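Local structure of putative alpha-galactosidase/melibiase (Bacteroides fragilis, 4OGZ) at residues 74-77 with 82-85; 154-159 with 210-215; 251-256 with 263-268. The protein probably hydrolyses terminal, non-reducing alpha-D-galactose residues from alpha-D-galactosides. All coordinates share one frame; numbering follows the deposited sequence.

Contact 1: residues 74-77 with 82-85; sequences MLKA and GTDT
Thr85 and Lys76 meet as a non-hydrogen-bonded pair in the antiparallel hairpin of strands 69-79 and 82-92, part of a sheet in the Ig-like domain. Their CA atoms lie 4.4 Å apart, and both side chains rise from the same face. The lysine chain runs outstretched over the neighbouring strand because CG is anti to the backbone N (chi1 -165°) and the later torsions stay extended. Its methylenes pass the two threonine hydroxyls: Lys76 CE is 3.4 Å from Thr85 OG1 and 3.6 Å from Thr83 OG1. On this face Thr85 also turns its methyl CG2 toward Met74, a selenomethionine in the crystal, whose bent chain crosses it at about a right angle. Ala77 belongs to the next, hydrogen-bonded pair, on the other face with Asp84. Ala77 N donates a hydrogen bond to Asp84 O (3.0 Å, nearly straight at 163°), and Asp84 N returns one to Ala77 O, also 3.0 Å. Next to these bonds the carbonyl O of Leu75 receives a CA-H contact from Thr85 CA at 3.2 Å. On the face of Ala77 and Asp84, the Ala77 methyl packs on Ile15, Pro13 and Thr35, while Asp84 OD2 accepts a bond from Ile15 N. The hairpin is therefore two-sided: backbone bonds fix its register, lysine methylenes lie against threonine hydroxyls in van der Waals contact on one face, and the alanine on the other is buried.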
# COMPACT_ATOMS: atom_id res chain seq x y z
N MSE A 74 16.39 -3.47 18.35
CA MSE A 74 15.39 -3.32 19.41
C MSE A 74 15.09 -1.86 19.51
O MSE A 74 15.99 -1.07 19.73
CB MSE A 74 15.83 -3.89 20.75
CG MSE A 74 15.93 -5.42 20.64
SE MSE A 74 14.20 -6.39 20.41
CE MSE A 74 13.02 -5.20 21.43
N LEU A 75 13.82 -1.50 19.31
CA LEU A 75 13.35 -0.13 19.40
C LEU A 75 12.59 0.09 20.69
O LEU A 75 11.86 -0.79 21.18
CB LEU A 75 12.45 0.22 18.22
CG LEU A 75 12.97 -0.05 16.79
CD1 LEU A 75 11.88 0.26 15.78
CD2 LEU A 75 14.21 0.75 16.50
N LYS A 76 12.78 1.27 21.26
CA LYS A 76 12.02 1.68 22.39
C LYS A 76 11.48 3.08 22.12
O LYS A 76 12.20 3.92 21.60
CB LYS A 76 12.90 1.64 23.64
CG LYS A 76 12.12 1.72 24.95
CD LYS A 76 12.90 1.19 26.14
CE LYS A 76 11.94 0.91 27.29
NZ LYS A 76 12.60 0.59 28.58
N ALA A 77 10.21 3.30 22.44
CA ALA A 77 9.62 4.62 22.40
C ALA A 77 9.11 4.98 23.78
O ALA A 77 8.49 4.16 24.46
CB ALA A 77 8.49 4.67 21.38
N GLY A 82 4.57 6.31 29.59
CA GLY A 82 5.24 5.02 29.62
C GLY A 82 6.10 4.76 28.40
O GLY A 82 6.54 5.69 27.72
N THR A 83 6.31 3.48 28.14
CA THR A 83 7.21 3.00 27.11
C THR A 83 6.70 1.75 26.37
O THR A 83 5.85 1.01 26.85
CB THR A 83 8.59 2.64 27.70
OG1 THR A 83 8.51 1.36 28.29
CG2 THR A 83 9.04 3.65 28.77
N ASP A 84 7.19 1.55 25.14
CA ASP A 84 6.94 0.35 24.37
C ASP A 84 8.23 -0.09 23.76
O ASP A 84 9.05 0.74 23.35
CB ASP A 84 5.91 0.58 23.24
CG ASP A 84 5.48 -0.70 22.56
OD1 ASP A 84 5.44 -1.73 23.27
OD2 ASP A 84 5.21 -0.70 21.33
N THR A 85 8.42 -1.40 23.68
CA THR A 85 9.67 -1.98 23.20
C THR A 85 9.29 -2.97 22.16
O THR A 85 8.36 -3.72 22.35
CB THR A 85 10.46 -2.65 24.34
OG1 THR A 85 10.82 -1.66 25.28
CG2 THR A 85 11.74 -3.37 23.82

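Contact 2: residues 154-159 with 210-215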
# COMPACT_ATOMS: atom_id res chain seq x y z
N GLY A 154 17.01 15.07 -24.72
CA GLY A 154 16.68 13.65 -24.48
C GLY A 154 16.18 13.32 -23.08
O GLY A 154 15.93 12.18 -22.76
N HIS A 155 16.01 14.33 -22.23
CA HIS A 155 15.47 14.10 -20.88
C HIS A 155 14.01 14.46 -20.79
O HIS A 155 13.54 15.37 -21.48
CB HIS A 155 16.24 14.91 -19.87
CG HIS A 155 17.61 14.42 -19.70
ND1 HIS A 155 17.97 13.56 -18.69
CD2 HIS A 155 18.72 14.61 -20.46
CE1 HIS A 155 19.25 13.26 -18.81
NE2 HIS A 155 19.73 13.89 -19.87
N ILE A 156 13.31 13.72 -19.97
CA ILE A 156 11.90 13.93 -19.71
C ILE A 156 11.76 15.24 -18.96
O ILE A 156 12.63 15.59 -18.18
CB ILE A 156 11.31 12.71 -18.96
CG1 ILE A 156 9.79 12.71 -18.99
CG2 ILE A 156 11.76 12.69 -17.52
CD1 ILE A 156 9.23 11.36 -18.56
N GLN A 157 10.73 16.03 -19.28
CA GLN A 157 10.65 17.40 -18.73
C GLN A 157 9.60 17.48 -17.62
O GLN A 157 8.47 17.06 -17.79
CB GLN A 157 10.40 18.43 -19.83
CG GLN A 157 11.51 18.46 -20.88
CD GLN A 157 12.83 18.98 -20.33
OE1 GLN A 157 12.88 20.06 -19.71
NE2 GLN A 157 13.92 18.22 -20.56
N ILE A 158 10.02 17.97 -16.46
CA ILE A 158 9.14 18.17 -15.35
C ILE A 158 8.29 19.35 -15.73
O ILE A 158 8.77 20.34 -16.29
CB ILE A 158 9.89 18.48 -14.05
CG1 ILE A 158 10.70 17.28 -13.58
CG2 ILE A 158 8.95 18.90 -12.92
CD1 ILE A 158 11.86 17.68 -12.71
N ASP A 159 7.02 19.25 -15.45
CA ASP A 159 6.13 20.39 -15.62
C ASP A 159 6.36 21.37 -14.44
O ASP A 159 5.90 21.11 -13.32
CB ASP A 159 4.70 19.93 -15.68
CG ASP A 159 3.74 21.08 -15.89
OD1 ASP A 159 4.13 22.25 -15.60
OD2 ASP A 159 2.64 20.80 -16.44
N ALA A 210 16.33 8.35 -10.04
CA ALA A 210 17.24 8.15 -8.95
C ALA A 210 17.91 9.44 -8.44
O ALA A 210 17.93 9.69 -7.21
CB ALA A 210 18.33 7.15 -9.34
N SER A 211 18.41 10.28 -9.35
CA SER A 211 18.99 11.57 -8.95
C SER A 211 17.98 12.50 -8.24
O SER A 211 18.38 13.31 -7.40
CB SER A 211 19.63 12.29 -10.16
OG SER A 211 18.64 12.86 -11.00
N TRP A 212 16.69 12.39 -8.57
CA TRP A 212 15.67 13.16 -7.87
C TRP A 212 15.26 12.54 -6.52
O TRP A 212 14.49 13.14 -5.79
CB TRP A 212 14.39 13.35 -8.70
CG TRP A 212 14.60 13.94 -10.04
CD1 TRP A 212 15.63 14.79 -10.43
CD2 TRP A 212 13.75 13.82 -11.16
NE1 TRP A 212 15.46 15.18 -11.74
CE2 TRP A 212 14.35 14.55 -12.23
CE3 TRP A 212 12.58 13.11 -11.41
CZ2 TRP A 212 13.79 14.59 -13.49
CZ3 TRP A 212 12.05 13.14 -12.65
CH2 TRP A 212 12.63 13.88 -13.67
N GLY A 213 15.77 11.35 -6.18
CA GLY A 213 15.41 10.70 -4.91
C GLY A 213 14.12 9.92 -4.93
O GLY A 213 13.54 9.65 -3.88
N VAL A 214 13.66 9.56 -6.14
CA VAL A 214 12.47 8.71 -6.30
C VAL A 214 12.65 7.35 -5.62
O VAL A 214 13.72 6.72 -5.74
CB VAL A 214 12.16 8.55 -7.82
CG1 VAL A 214 11.19 7.42 -8.07
CG2 VAL A 214 11.59 9.85 -8.35
N ASP A 215 11.60 6.89 -4.96
CA ASP A 215 11.60 5.64 -4.28
C ASP A 215 10.70 4.58 -4.90
O ASP A 215 10.79 3.38 -4.56
CB ASP A 215 11.13 5.88 -2.84
CG ASP A 215 12.02 6.86 -2.13
OD1 ASP A 215 13.27 6.62 -2.07
OD2 ASP A 215 11.49 7.87 -1.63
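Ile158 lays the end of its side chain over one face of the Trp212 indole, joining a loop of the TIM-barrel domain, between strand 138-140 and helix 166-176, to the C-terminal end of a barrel helix, 202-211. The two side chains approach from opposite directions. The methyl Ile158 CD1 stands 4.1 Å from the centroid of the six-membered ring, 24° off the ring normal, a CH-pi contact displaced toward the rim of the benzene half. Ile158 CD1 comes nearest to Trp212 CZ2, at 3.7 Å, and the preceding carbon, Ile158 CG1, is 3.9 Å from Trp212 CH2. This reach follows from a chi1 of -68°, which sets CG1 anti to the carbonyl carbon, and from an extended second torsion that carries CD1 on to the indole. Ile156 comes in differently, crossing the tryptophan at about a right angle; its branch methyl CG2 meets the far end of the ring obliquely, 4.1 Å from Trp212 CH2. Around this apolar patch, Ile167 of helix 166-176 touches both Ile158 and Trp212, and Ile183 of strand 180-186 also packs on the indole. A bound PEG lies about 4 Å from the Ile158 side chain. Just past Trp212 the helix closes in a Schellman motif, where Gly213 takes a positive phi and Gly213 N binds Ala210 O at 2.9 Å. Within the loop, Gln157 folds back onto its own segment: Gln157 NE2 donates to His155 O over 3.0 Å, arriving from above the carbonyl plane.

Contact 3: residues 251-256 with 263-268; sequences FSICEW and KWAKKV
Ile253, on barrel strand 250-254, pushes its terminal methyl among three side chains of residues 263-268. This is the close part of the contact: Ile253 CD1 lies 3.7 Å from Val268 CG2 and 3.9 Å from Ala265 CB, with Trp264 CZ3 farther off at 4.3 Å and met obliquely. With CG1 anti to the carbonyl carbon (chi1 -65°) and CD1 extended beyond it, the isoleucine points its longer branch toward this group. That branch also has an aromatic neighbour on its own strand, since CG1 lies over the centre of the Phe251 ring. Val268 O meets the same ring at its edge, 3.9 Å from Phe251 CE2. Looser contact follows toward Glu255, whose CG touches the edge of the indole at Trp264 CH2, 4.2 Å away, with the carboxylate plane 85° from the ring. The polar ends here share one partner: Arg259 forms a salt bridge with Glu255 OE1, and its carbonyl O accepts a hydrogen bond from Trp264 NE1. Lys263 and Lys267 lie on the exposed side, Lys263 paired with Glu260. The contact packs the helical segment on the first strand of the beta-alpha-beta unit 250-254, 261-264, 272-274, with strand 250-254 bonded between strands 216-220 and 272-274. Trp273 meets Ala265, while helix 228-244 flanks the cluster with Met232 on Trp264, Leu242 on Phe251, and Tyr235 on both Ile253 and Glu255.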
# COMPACT_ATOMS: atom_id res chain seq x y z
N PHE A 251 9.27 -1.11 -8.05
CA PHE A 251 8.80 -1.20 -9.43
C PHE A 251 7.35 -1.70 -9.43
O PHE A 251 7.10 -2.87 -9.15
CB PHE A 251 9.74 -2.11 -10.22
CG PHE A 251 9.51 -2.11 -11.71
CD1 PHE A 251 8.97 -1.04 -12.36
CD2 PHE A 251 9.94 -3.18 -12.45
CE1 PHE A 251 8.84 -1.06 -13.73
CE2 PHE A 251 9.83 -3.21 -13.83
CZ PHE A 251 9.26 -2.14 -14.47
N SER A 252 6.41 -0.78 -9.66
CA SER A 252 4.98 -1.08 -9.70
C SER A 252 4.62 -1.23 -11.15
O SER A 252 4.70 -0.27 -11.94
CB SER A 252 4.15 0.01 -9.00
OG SER A 252 2.77 0.12 -9.42
N ILE A 253 4.19 -2.44 -11.50
CA ILE A 253 3.84 -2.81 -12.85
C ILE A 253 2.34 -2.59 -13.04
O ILE A 253 1.52 -2.97 -12.22
CB ILE A 253 4.26 -4.24 -13.10
CG1 ILE A 253 5.82 -4.30 -13.01
CG2 ILE A 253 3.76 -4.79 -14.43
CD1 ILE A 253 6.42 -5.57 -13.56
N CYS A 254 2.00 -1.95 -14.15
CA CYS A 254 0.63 -1.52 -14.39
C CYS A 254 0.27 -1.75 -15.85
O CYS A 254 0.37 -0.84 -16.71
CB CYS A 254 0.47 -0.06 -13.96
SG CYS A 254 -1.24 0.50 -14.17
N GLU A 255 -0.16 -2.99 -16.13
CA GLU A 255 -0.70 -3.35 -17.44
C GLU A 255 -2.08 -4.02 -17.28
O GLU A 255 -2.51 -4.82 -18.11
CB GLU A 255 0.29 -4.16 -18.27
CG GLU A 255 0.82 -5.43 -17.62
CD GLU A 255 -0.23 -6.51 -17.50
OE1 GLU A 255 -0.50 -7.21 -18.51
OE2 GLU A 255 -0.78 -6.63 -16.40
N TRP A 256 -2.76 -3.65 -16.19
CA TRP A 256 -4.18 -3.94 -15.93
C TRP A 256 -4.49 -5.46 -15.85
O TRP A 256 -5.62 -5.89 -15.96
CB TRP A 256 -5.07 -3.22 -16.95
CG TRP A 256 -4.47 -1.90 -17.39
CD1 TRP A 256 -4.26 -0.80 -16.63
CD2 TRP A 256 -3.97 -1.57 -18.72
NE1 TRP A 256 -3.68 0.21 -17.40
CE2 TRP A 256 -3.46 -0.26 -18.66
CE3 TRP A 256 -3.88 -2.29 -19.93
CZ2 TRP A 256 -2.90 0.37 -19.76
CZ3 TRP A 256 -3.32 -1.68 -21.01
CH2 TRP A 256 -2.86 -0.34 -20.94
N LYS A 263 2.30 -14.03 -13.03
CA LYS A 263 3.24 -15.09 -13.42
C LYS A 263 4.64 -14.60 -13.77
O LYS A 263 5.58 -15.33 -13.61
CB LYS A 263 2.70 -15.86 -14.60
CG LYS A 263 1.48 -16.67 -14.22
CD LYS A 263 0.70 -17.09 -15.44
CE LYS A 263 -0.45 -18.00 -15.04
NZ LYS A 263 -1.03 -18.59 -16.27
N TRP A 264 4.78 -13.39 -14.30
CA TRP A 264 6.09 -12.93 -14.78
C TRP A 264 6.61 -11.63 -14.18
O TRP A 264 7.75 -11.24 -14.44
CB TRP A 264 6.09 -12.79 -16.32
CG TRP A 264 4.96 -11.92 -16.89
CD1 TRP A 264 3.79 -12.36 -17.44
CD2 TRP A 264 4.93 -10.50 -16.99
NE1 TRP A 264 3.02 -11.30 -17.85
CE2 TRP A 264 3.69 -10.14 -17.58
CE3 TRP A 264 5.80 -9.48 -16.60
CZ2 TRP A 264 3.33 -8.83 -17.80
CZ3 TRP A 264 5.44 -8.17 -16.82
CH2 TRP A 264 4.21 -7.85 -17.43
N ALA A 265 5.83 -10.95 -13.36
CA ALA A 265 6.26 -9.64 -12.86
C ALA A 265 7.51 -9.70 -11.96
O ALA A 265 8.42 -8.90 -12.11
CB ALA A 265 5.12 -8.92 -12.15
N LYS A 266 7.58 -10.69 -11.09
CA LYS A 266 8.71 -10.85 -10.23
C LYS A 266 9.94 -11.11 -11.11
O LYS A 266 11.03 -10.58 -10.85
CB LYS A 266 8.46 -12.00 -9.21
CG LYS A 266 9.39 -12.07 -7.98
CD LYS A 266 8.66 -12.45 -6.67
CE LYS A 266 9.55 -12.52 -5.42
NZ LYS A 266 8.79 -12.31 -4.14
N LYS A 267 9.78 -11.89 -12.19
CA LYS A 267 10.91 -12.21 -13.06
C LYS A 267 11.52 -10.98 -13.74
O LYS A 267 12.70 -10.99 -14.01
CB LYS A 267 10.56 -13.26 -14.11
CG LYS A 267 10.24 -14.61 -13.50
CD LYS A 267 9.77 -15.65 -14.52
CE LYS A 267 9.29 -16.91 -13.80
NZ LYS A 267 8.76 -17.94 -14.73
N VAL A 268 10.74 -9.94 -14.01
CA VAL A 268 11.29 -8.74 -14.65
C VAL A 268 11.62 -7.64 -13.62
O VAL A 268 11.86 -6.52 -14.00
CB VAL A 268 10.34 -8.17 -15.76
CG1 VAL A 268 10.08 -9.20 -16.83
CG2 VAL A 268 9.03 -7.67 -15.19

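Along the chain the contacts follow one another without nesting: contact 1 closes before contact 2 opens, and contact 2 before contact 3. Contact 1 belongs to the N-terminal Ig-like domain, with its centre 39 Å from that of contact 2 and 38 Å from that of contact 3. Contacts 2 and 3 share the TIM-barrel domain, their centres 22 Å apart and nearest atoms about 6 Å apart, without touching. Strand 216-220 follows the helix of contact 2 and pairs with strand 250-254 of contact 3, linking the two through the parallel barrel sheet. Contact 1 is thus backbone pairing within the Ig-like domain, while contacts 2 and 3 are apolar packing around the sheet of the putative catalytic barrel.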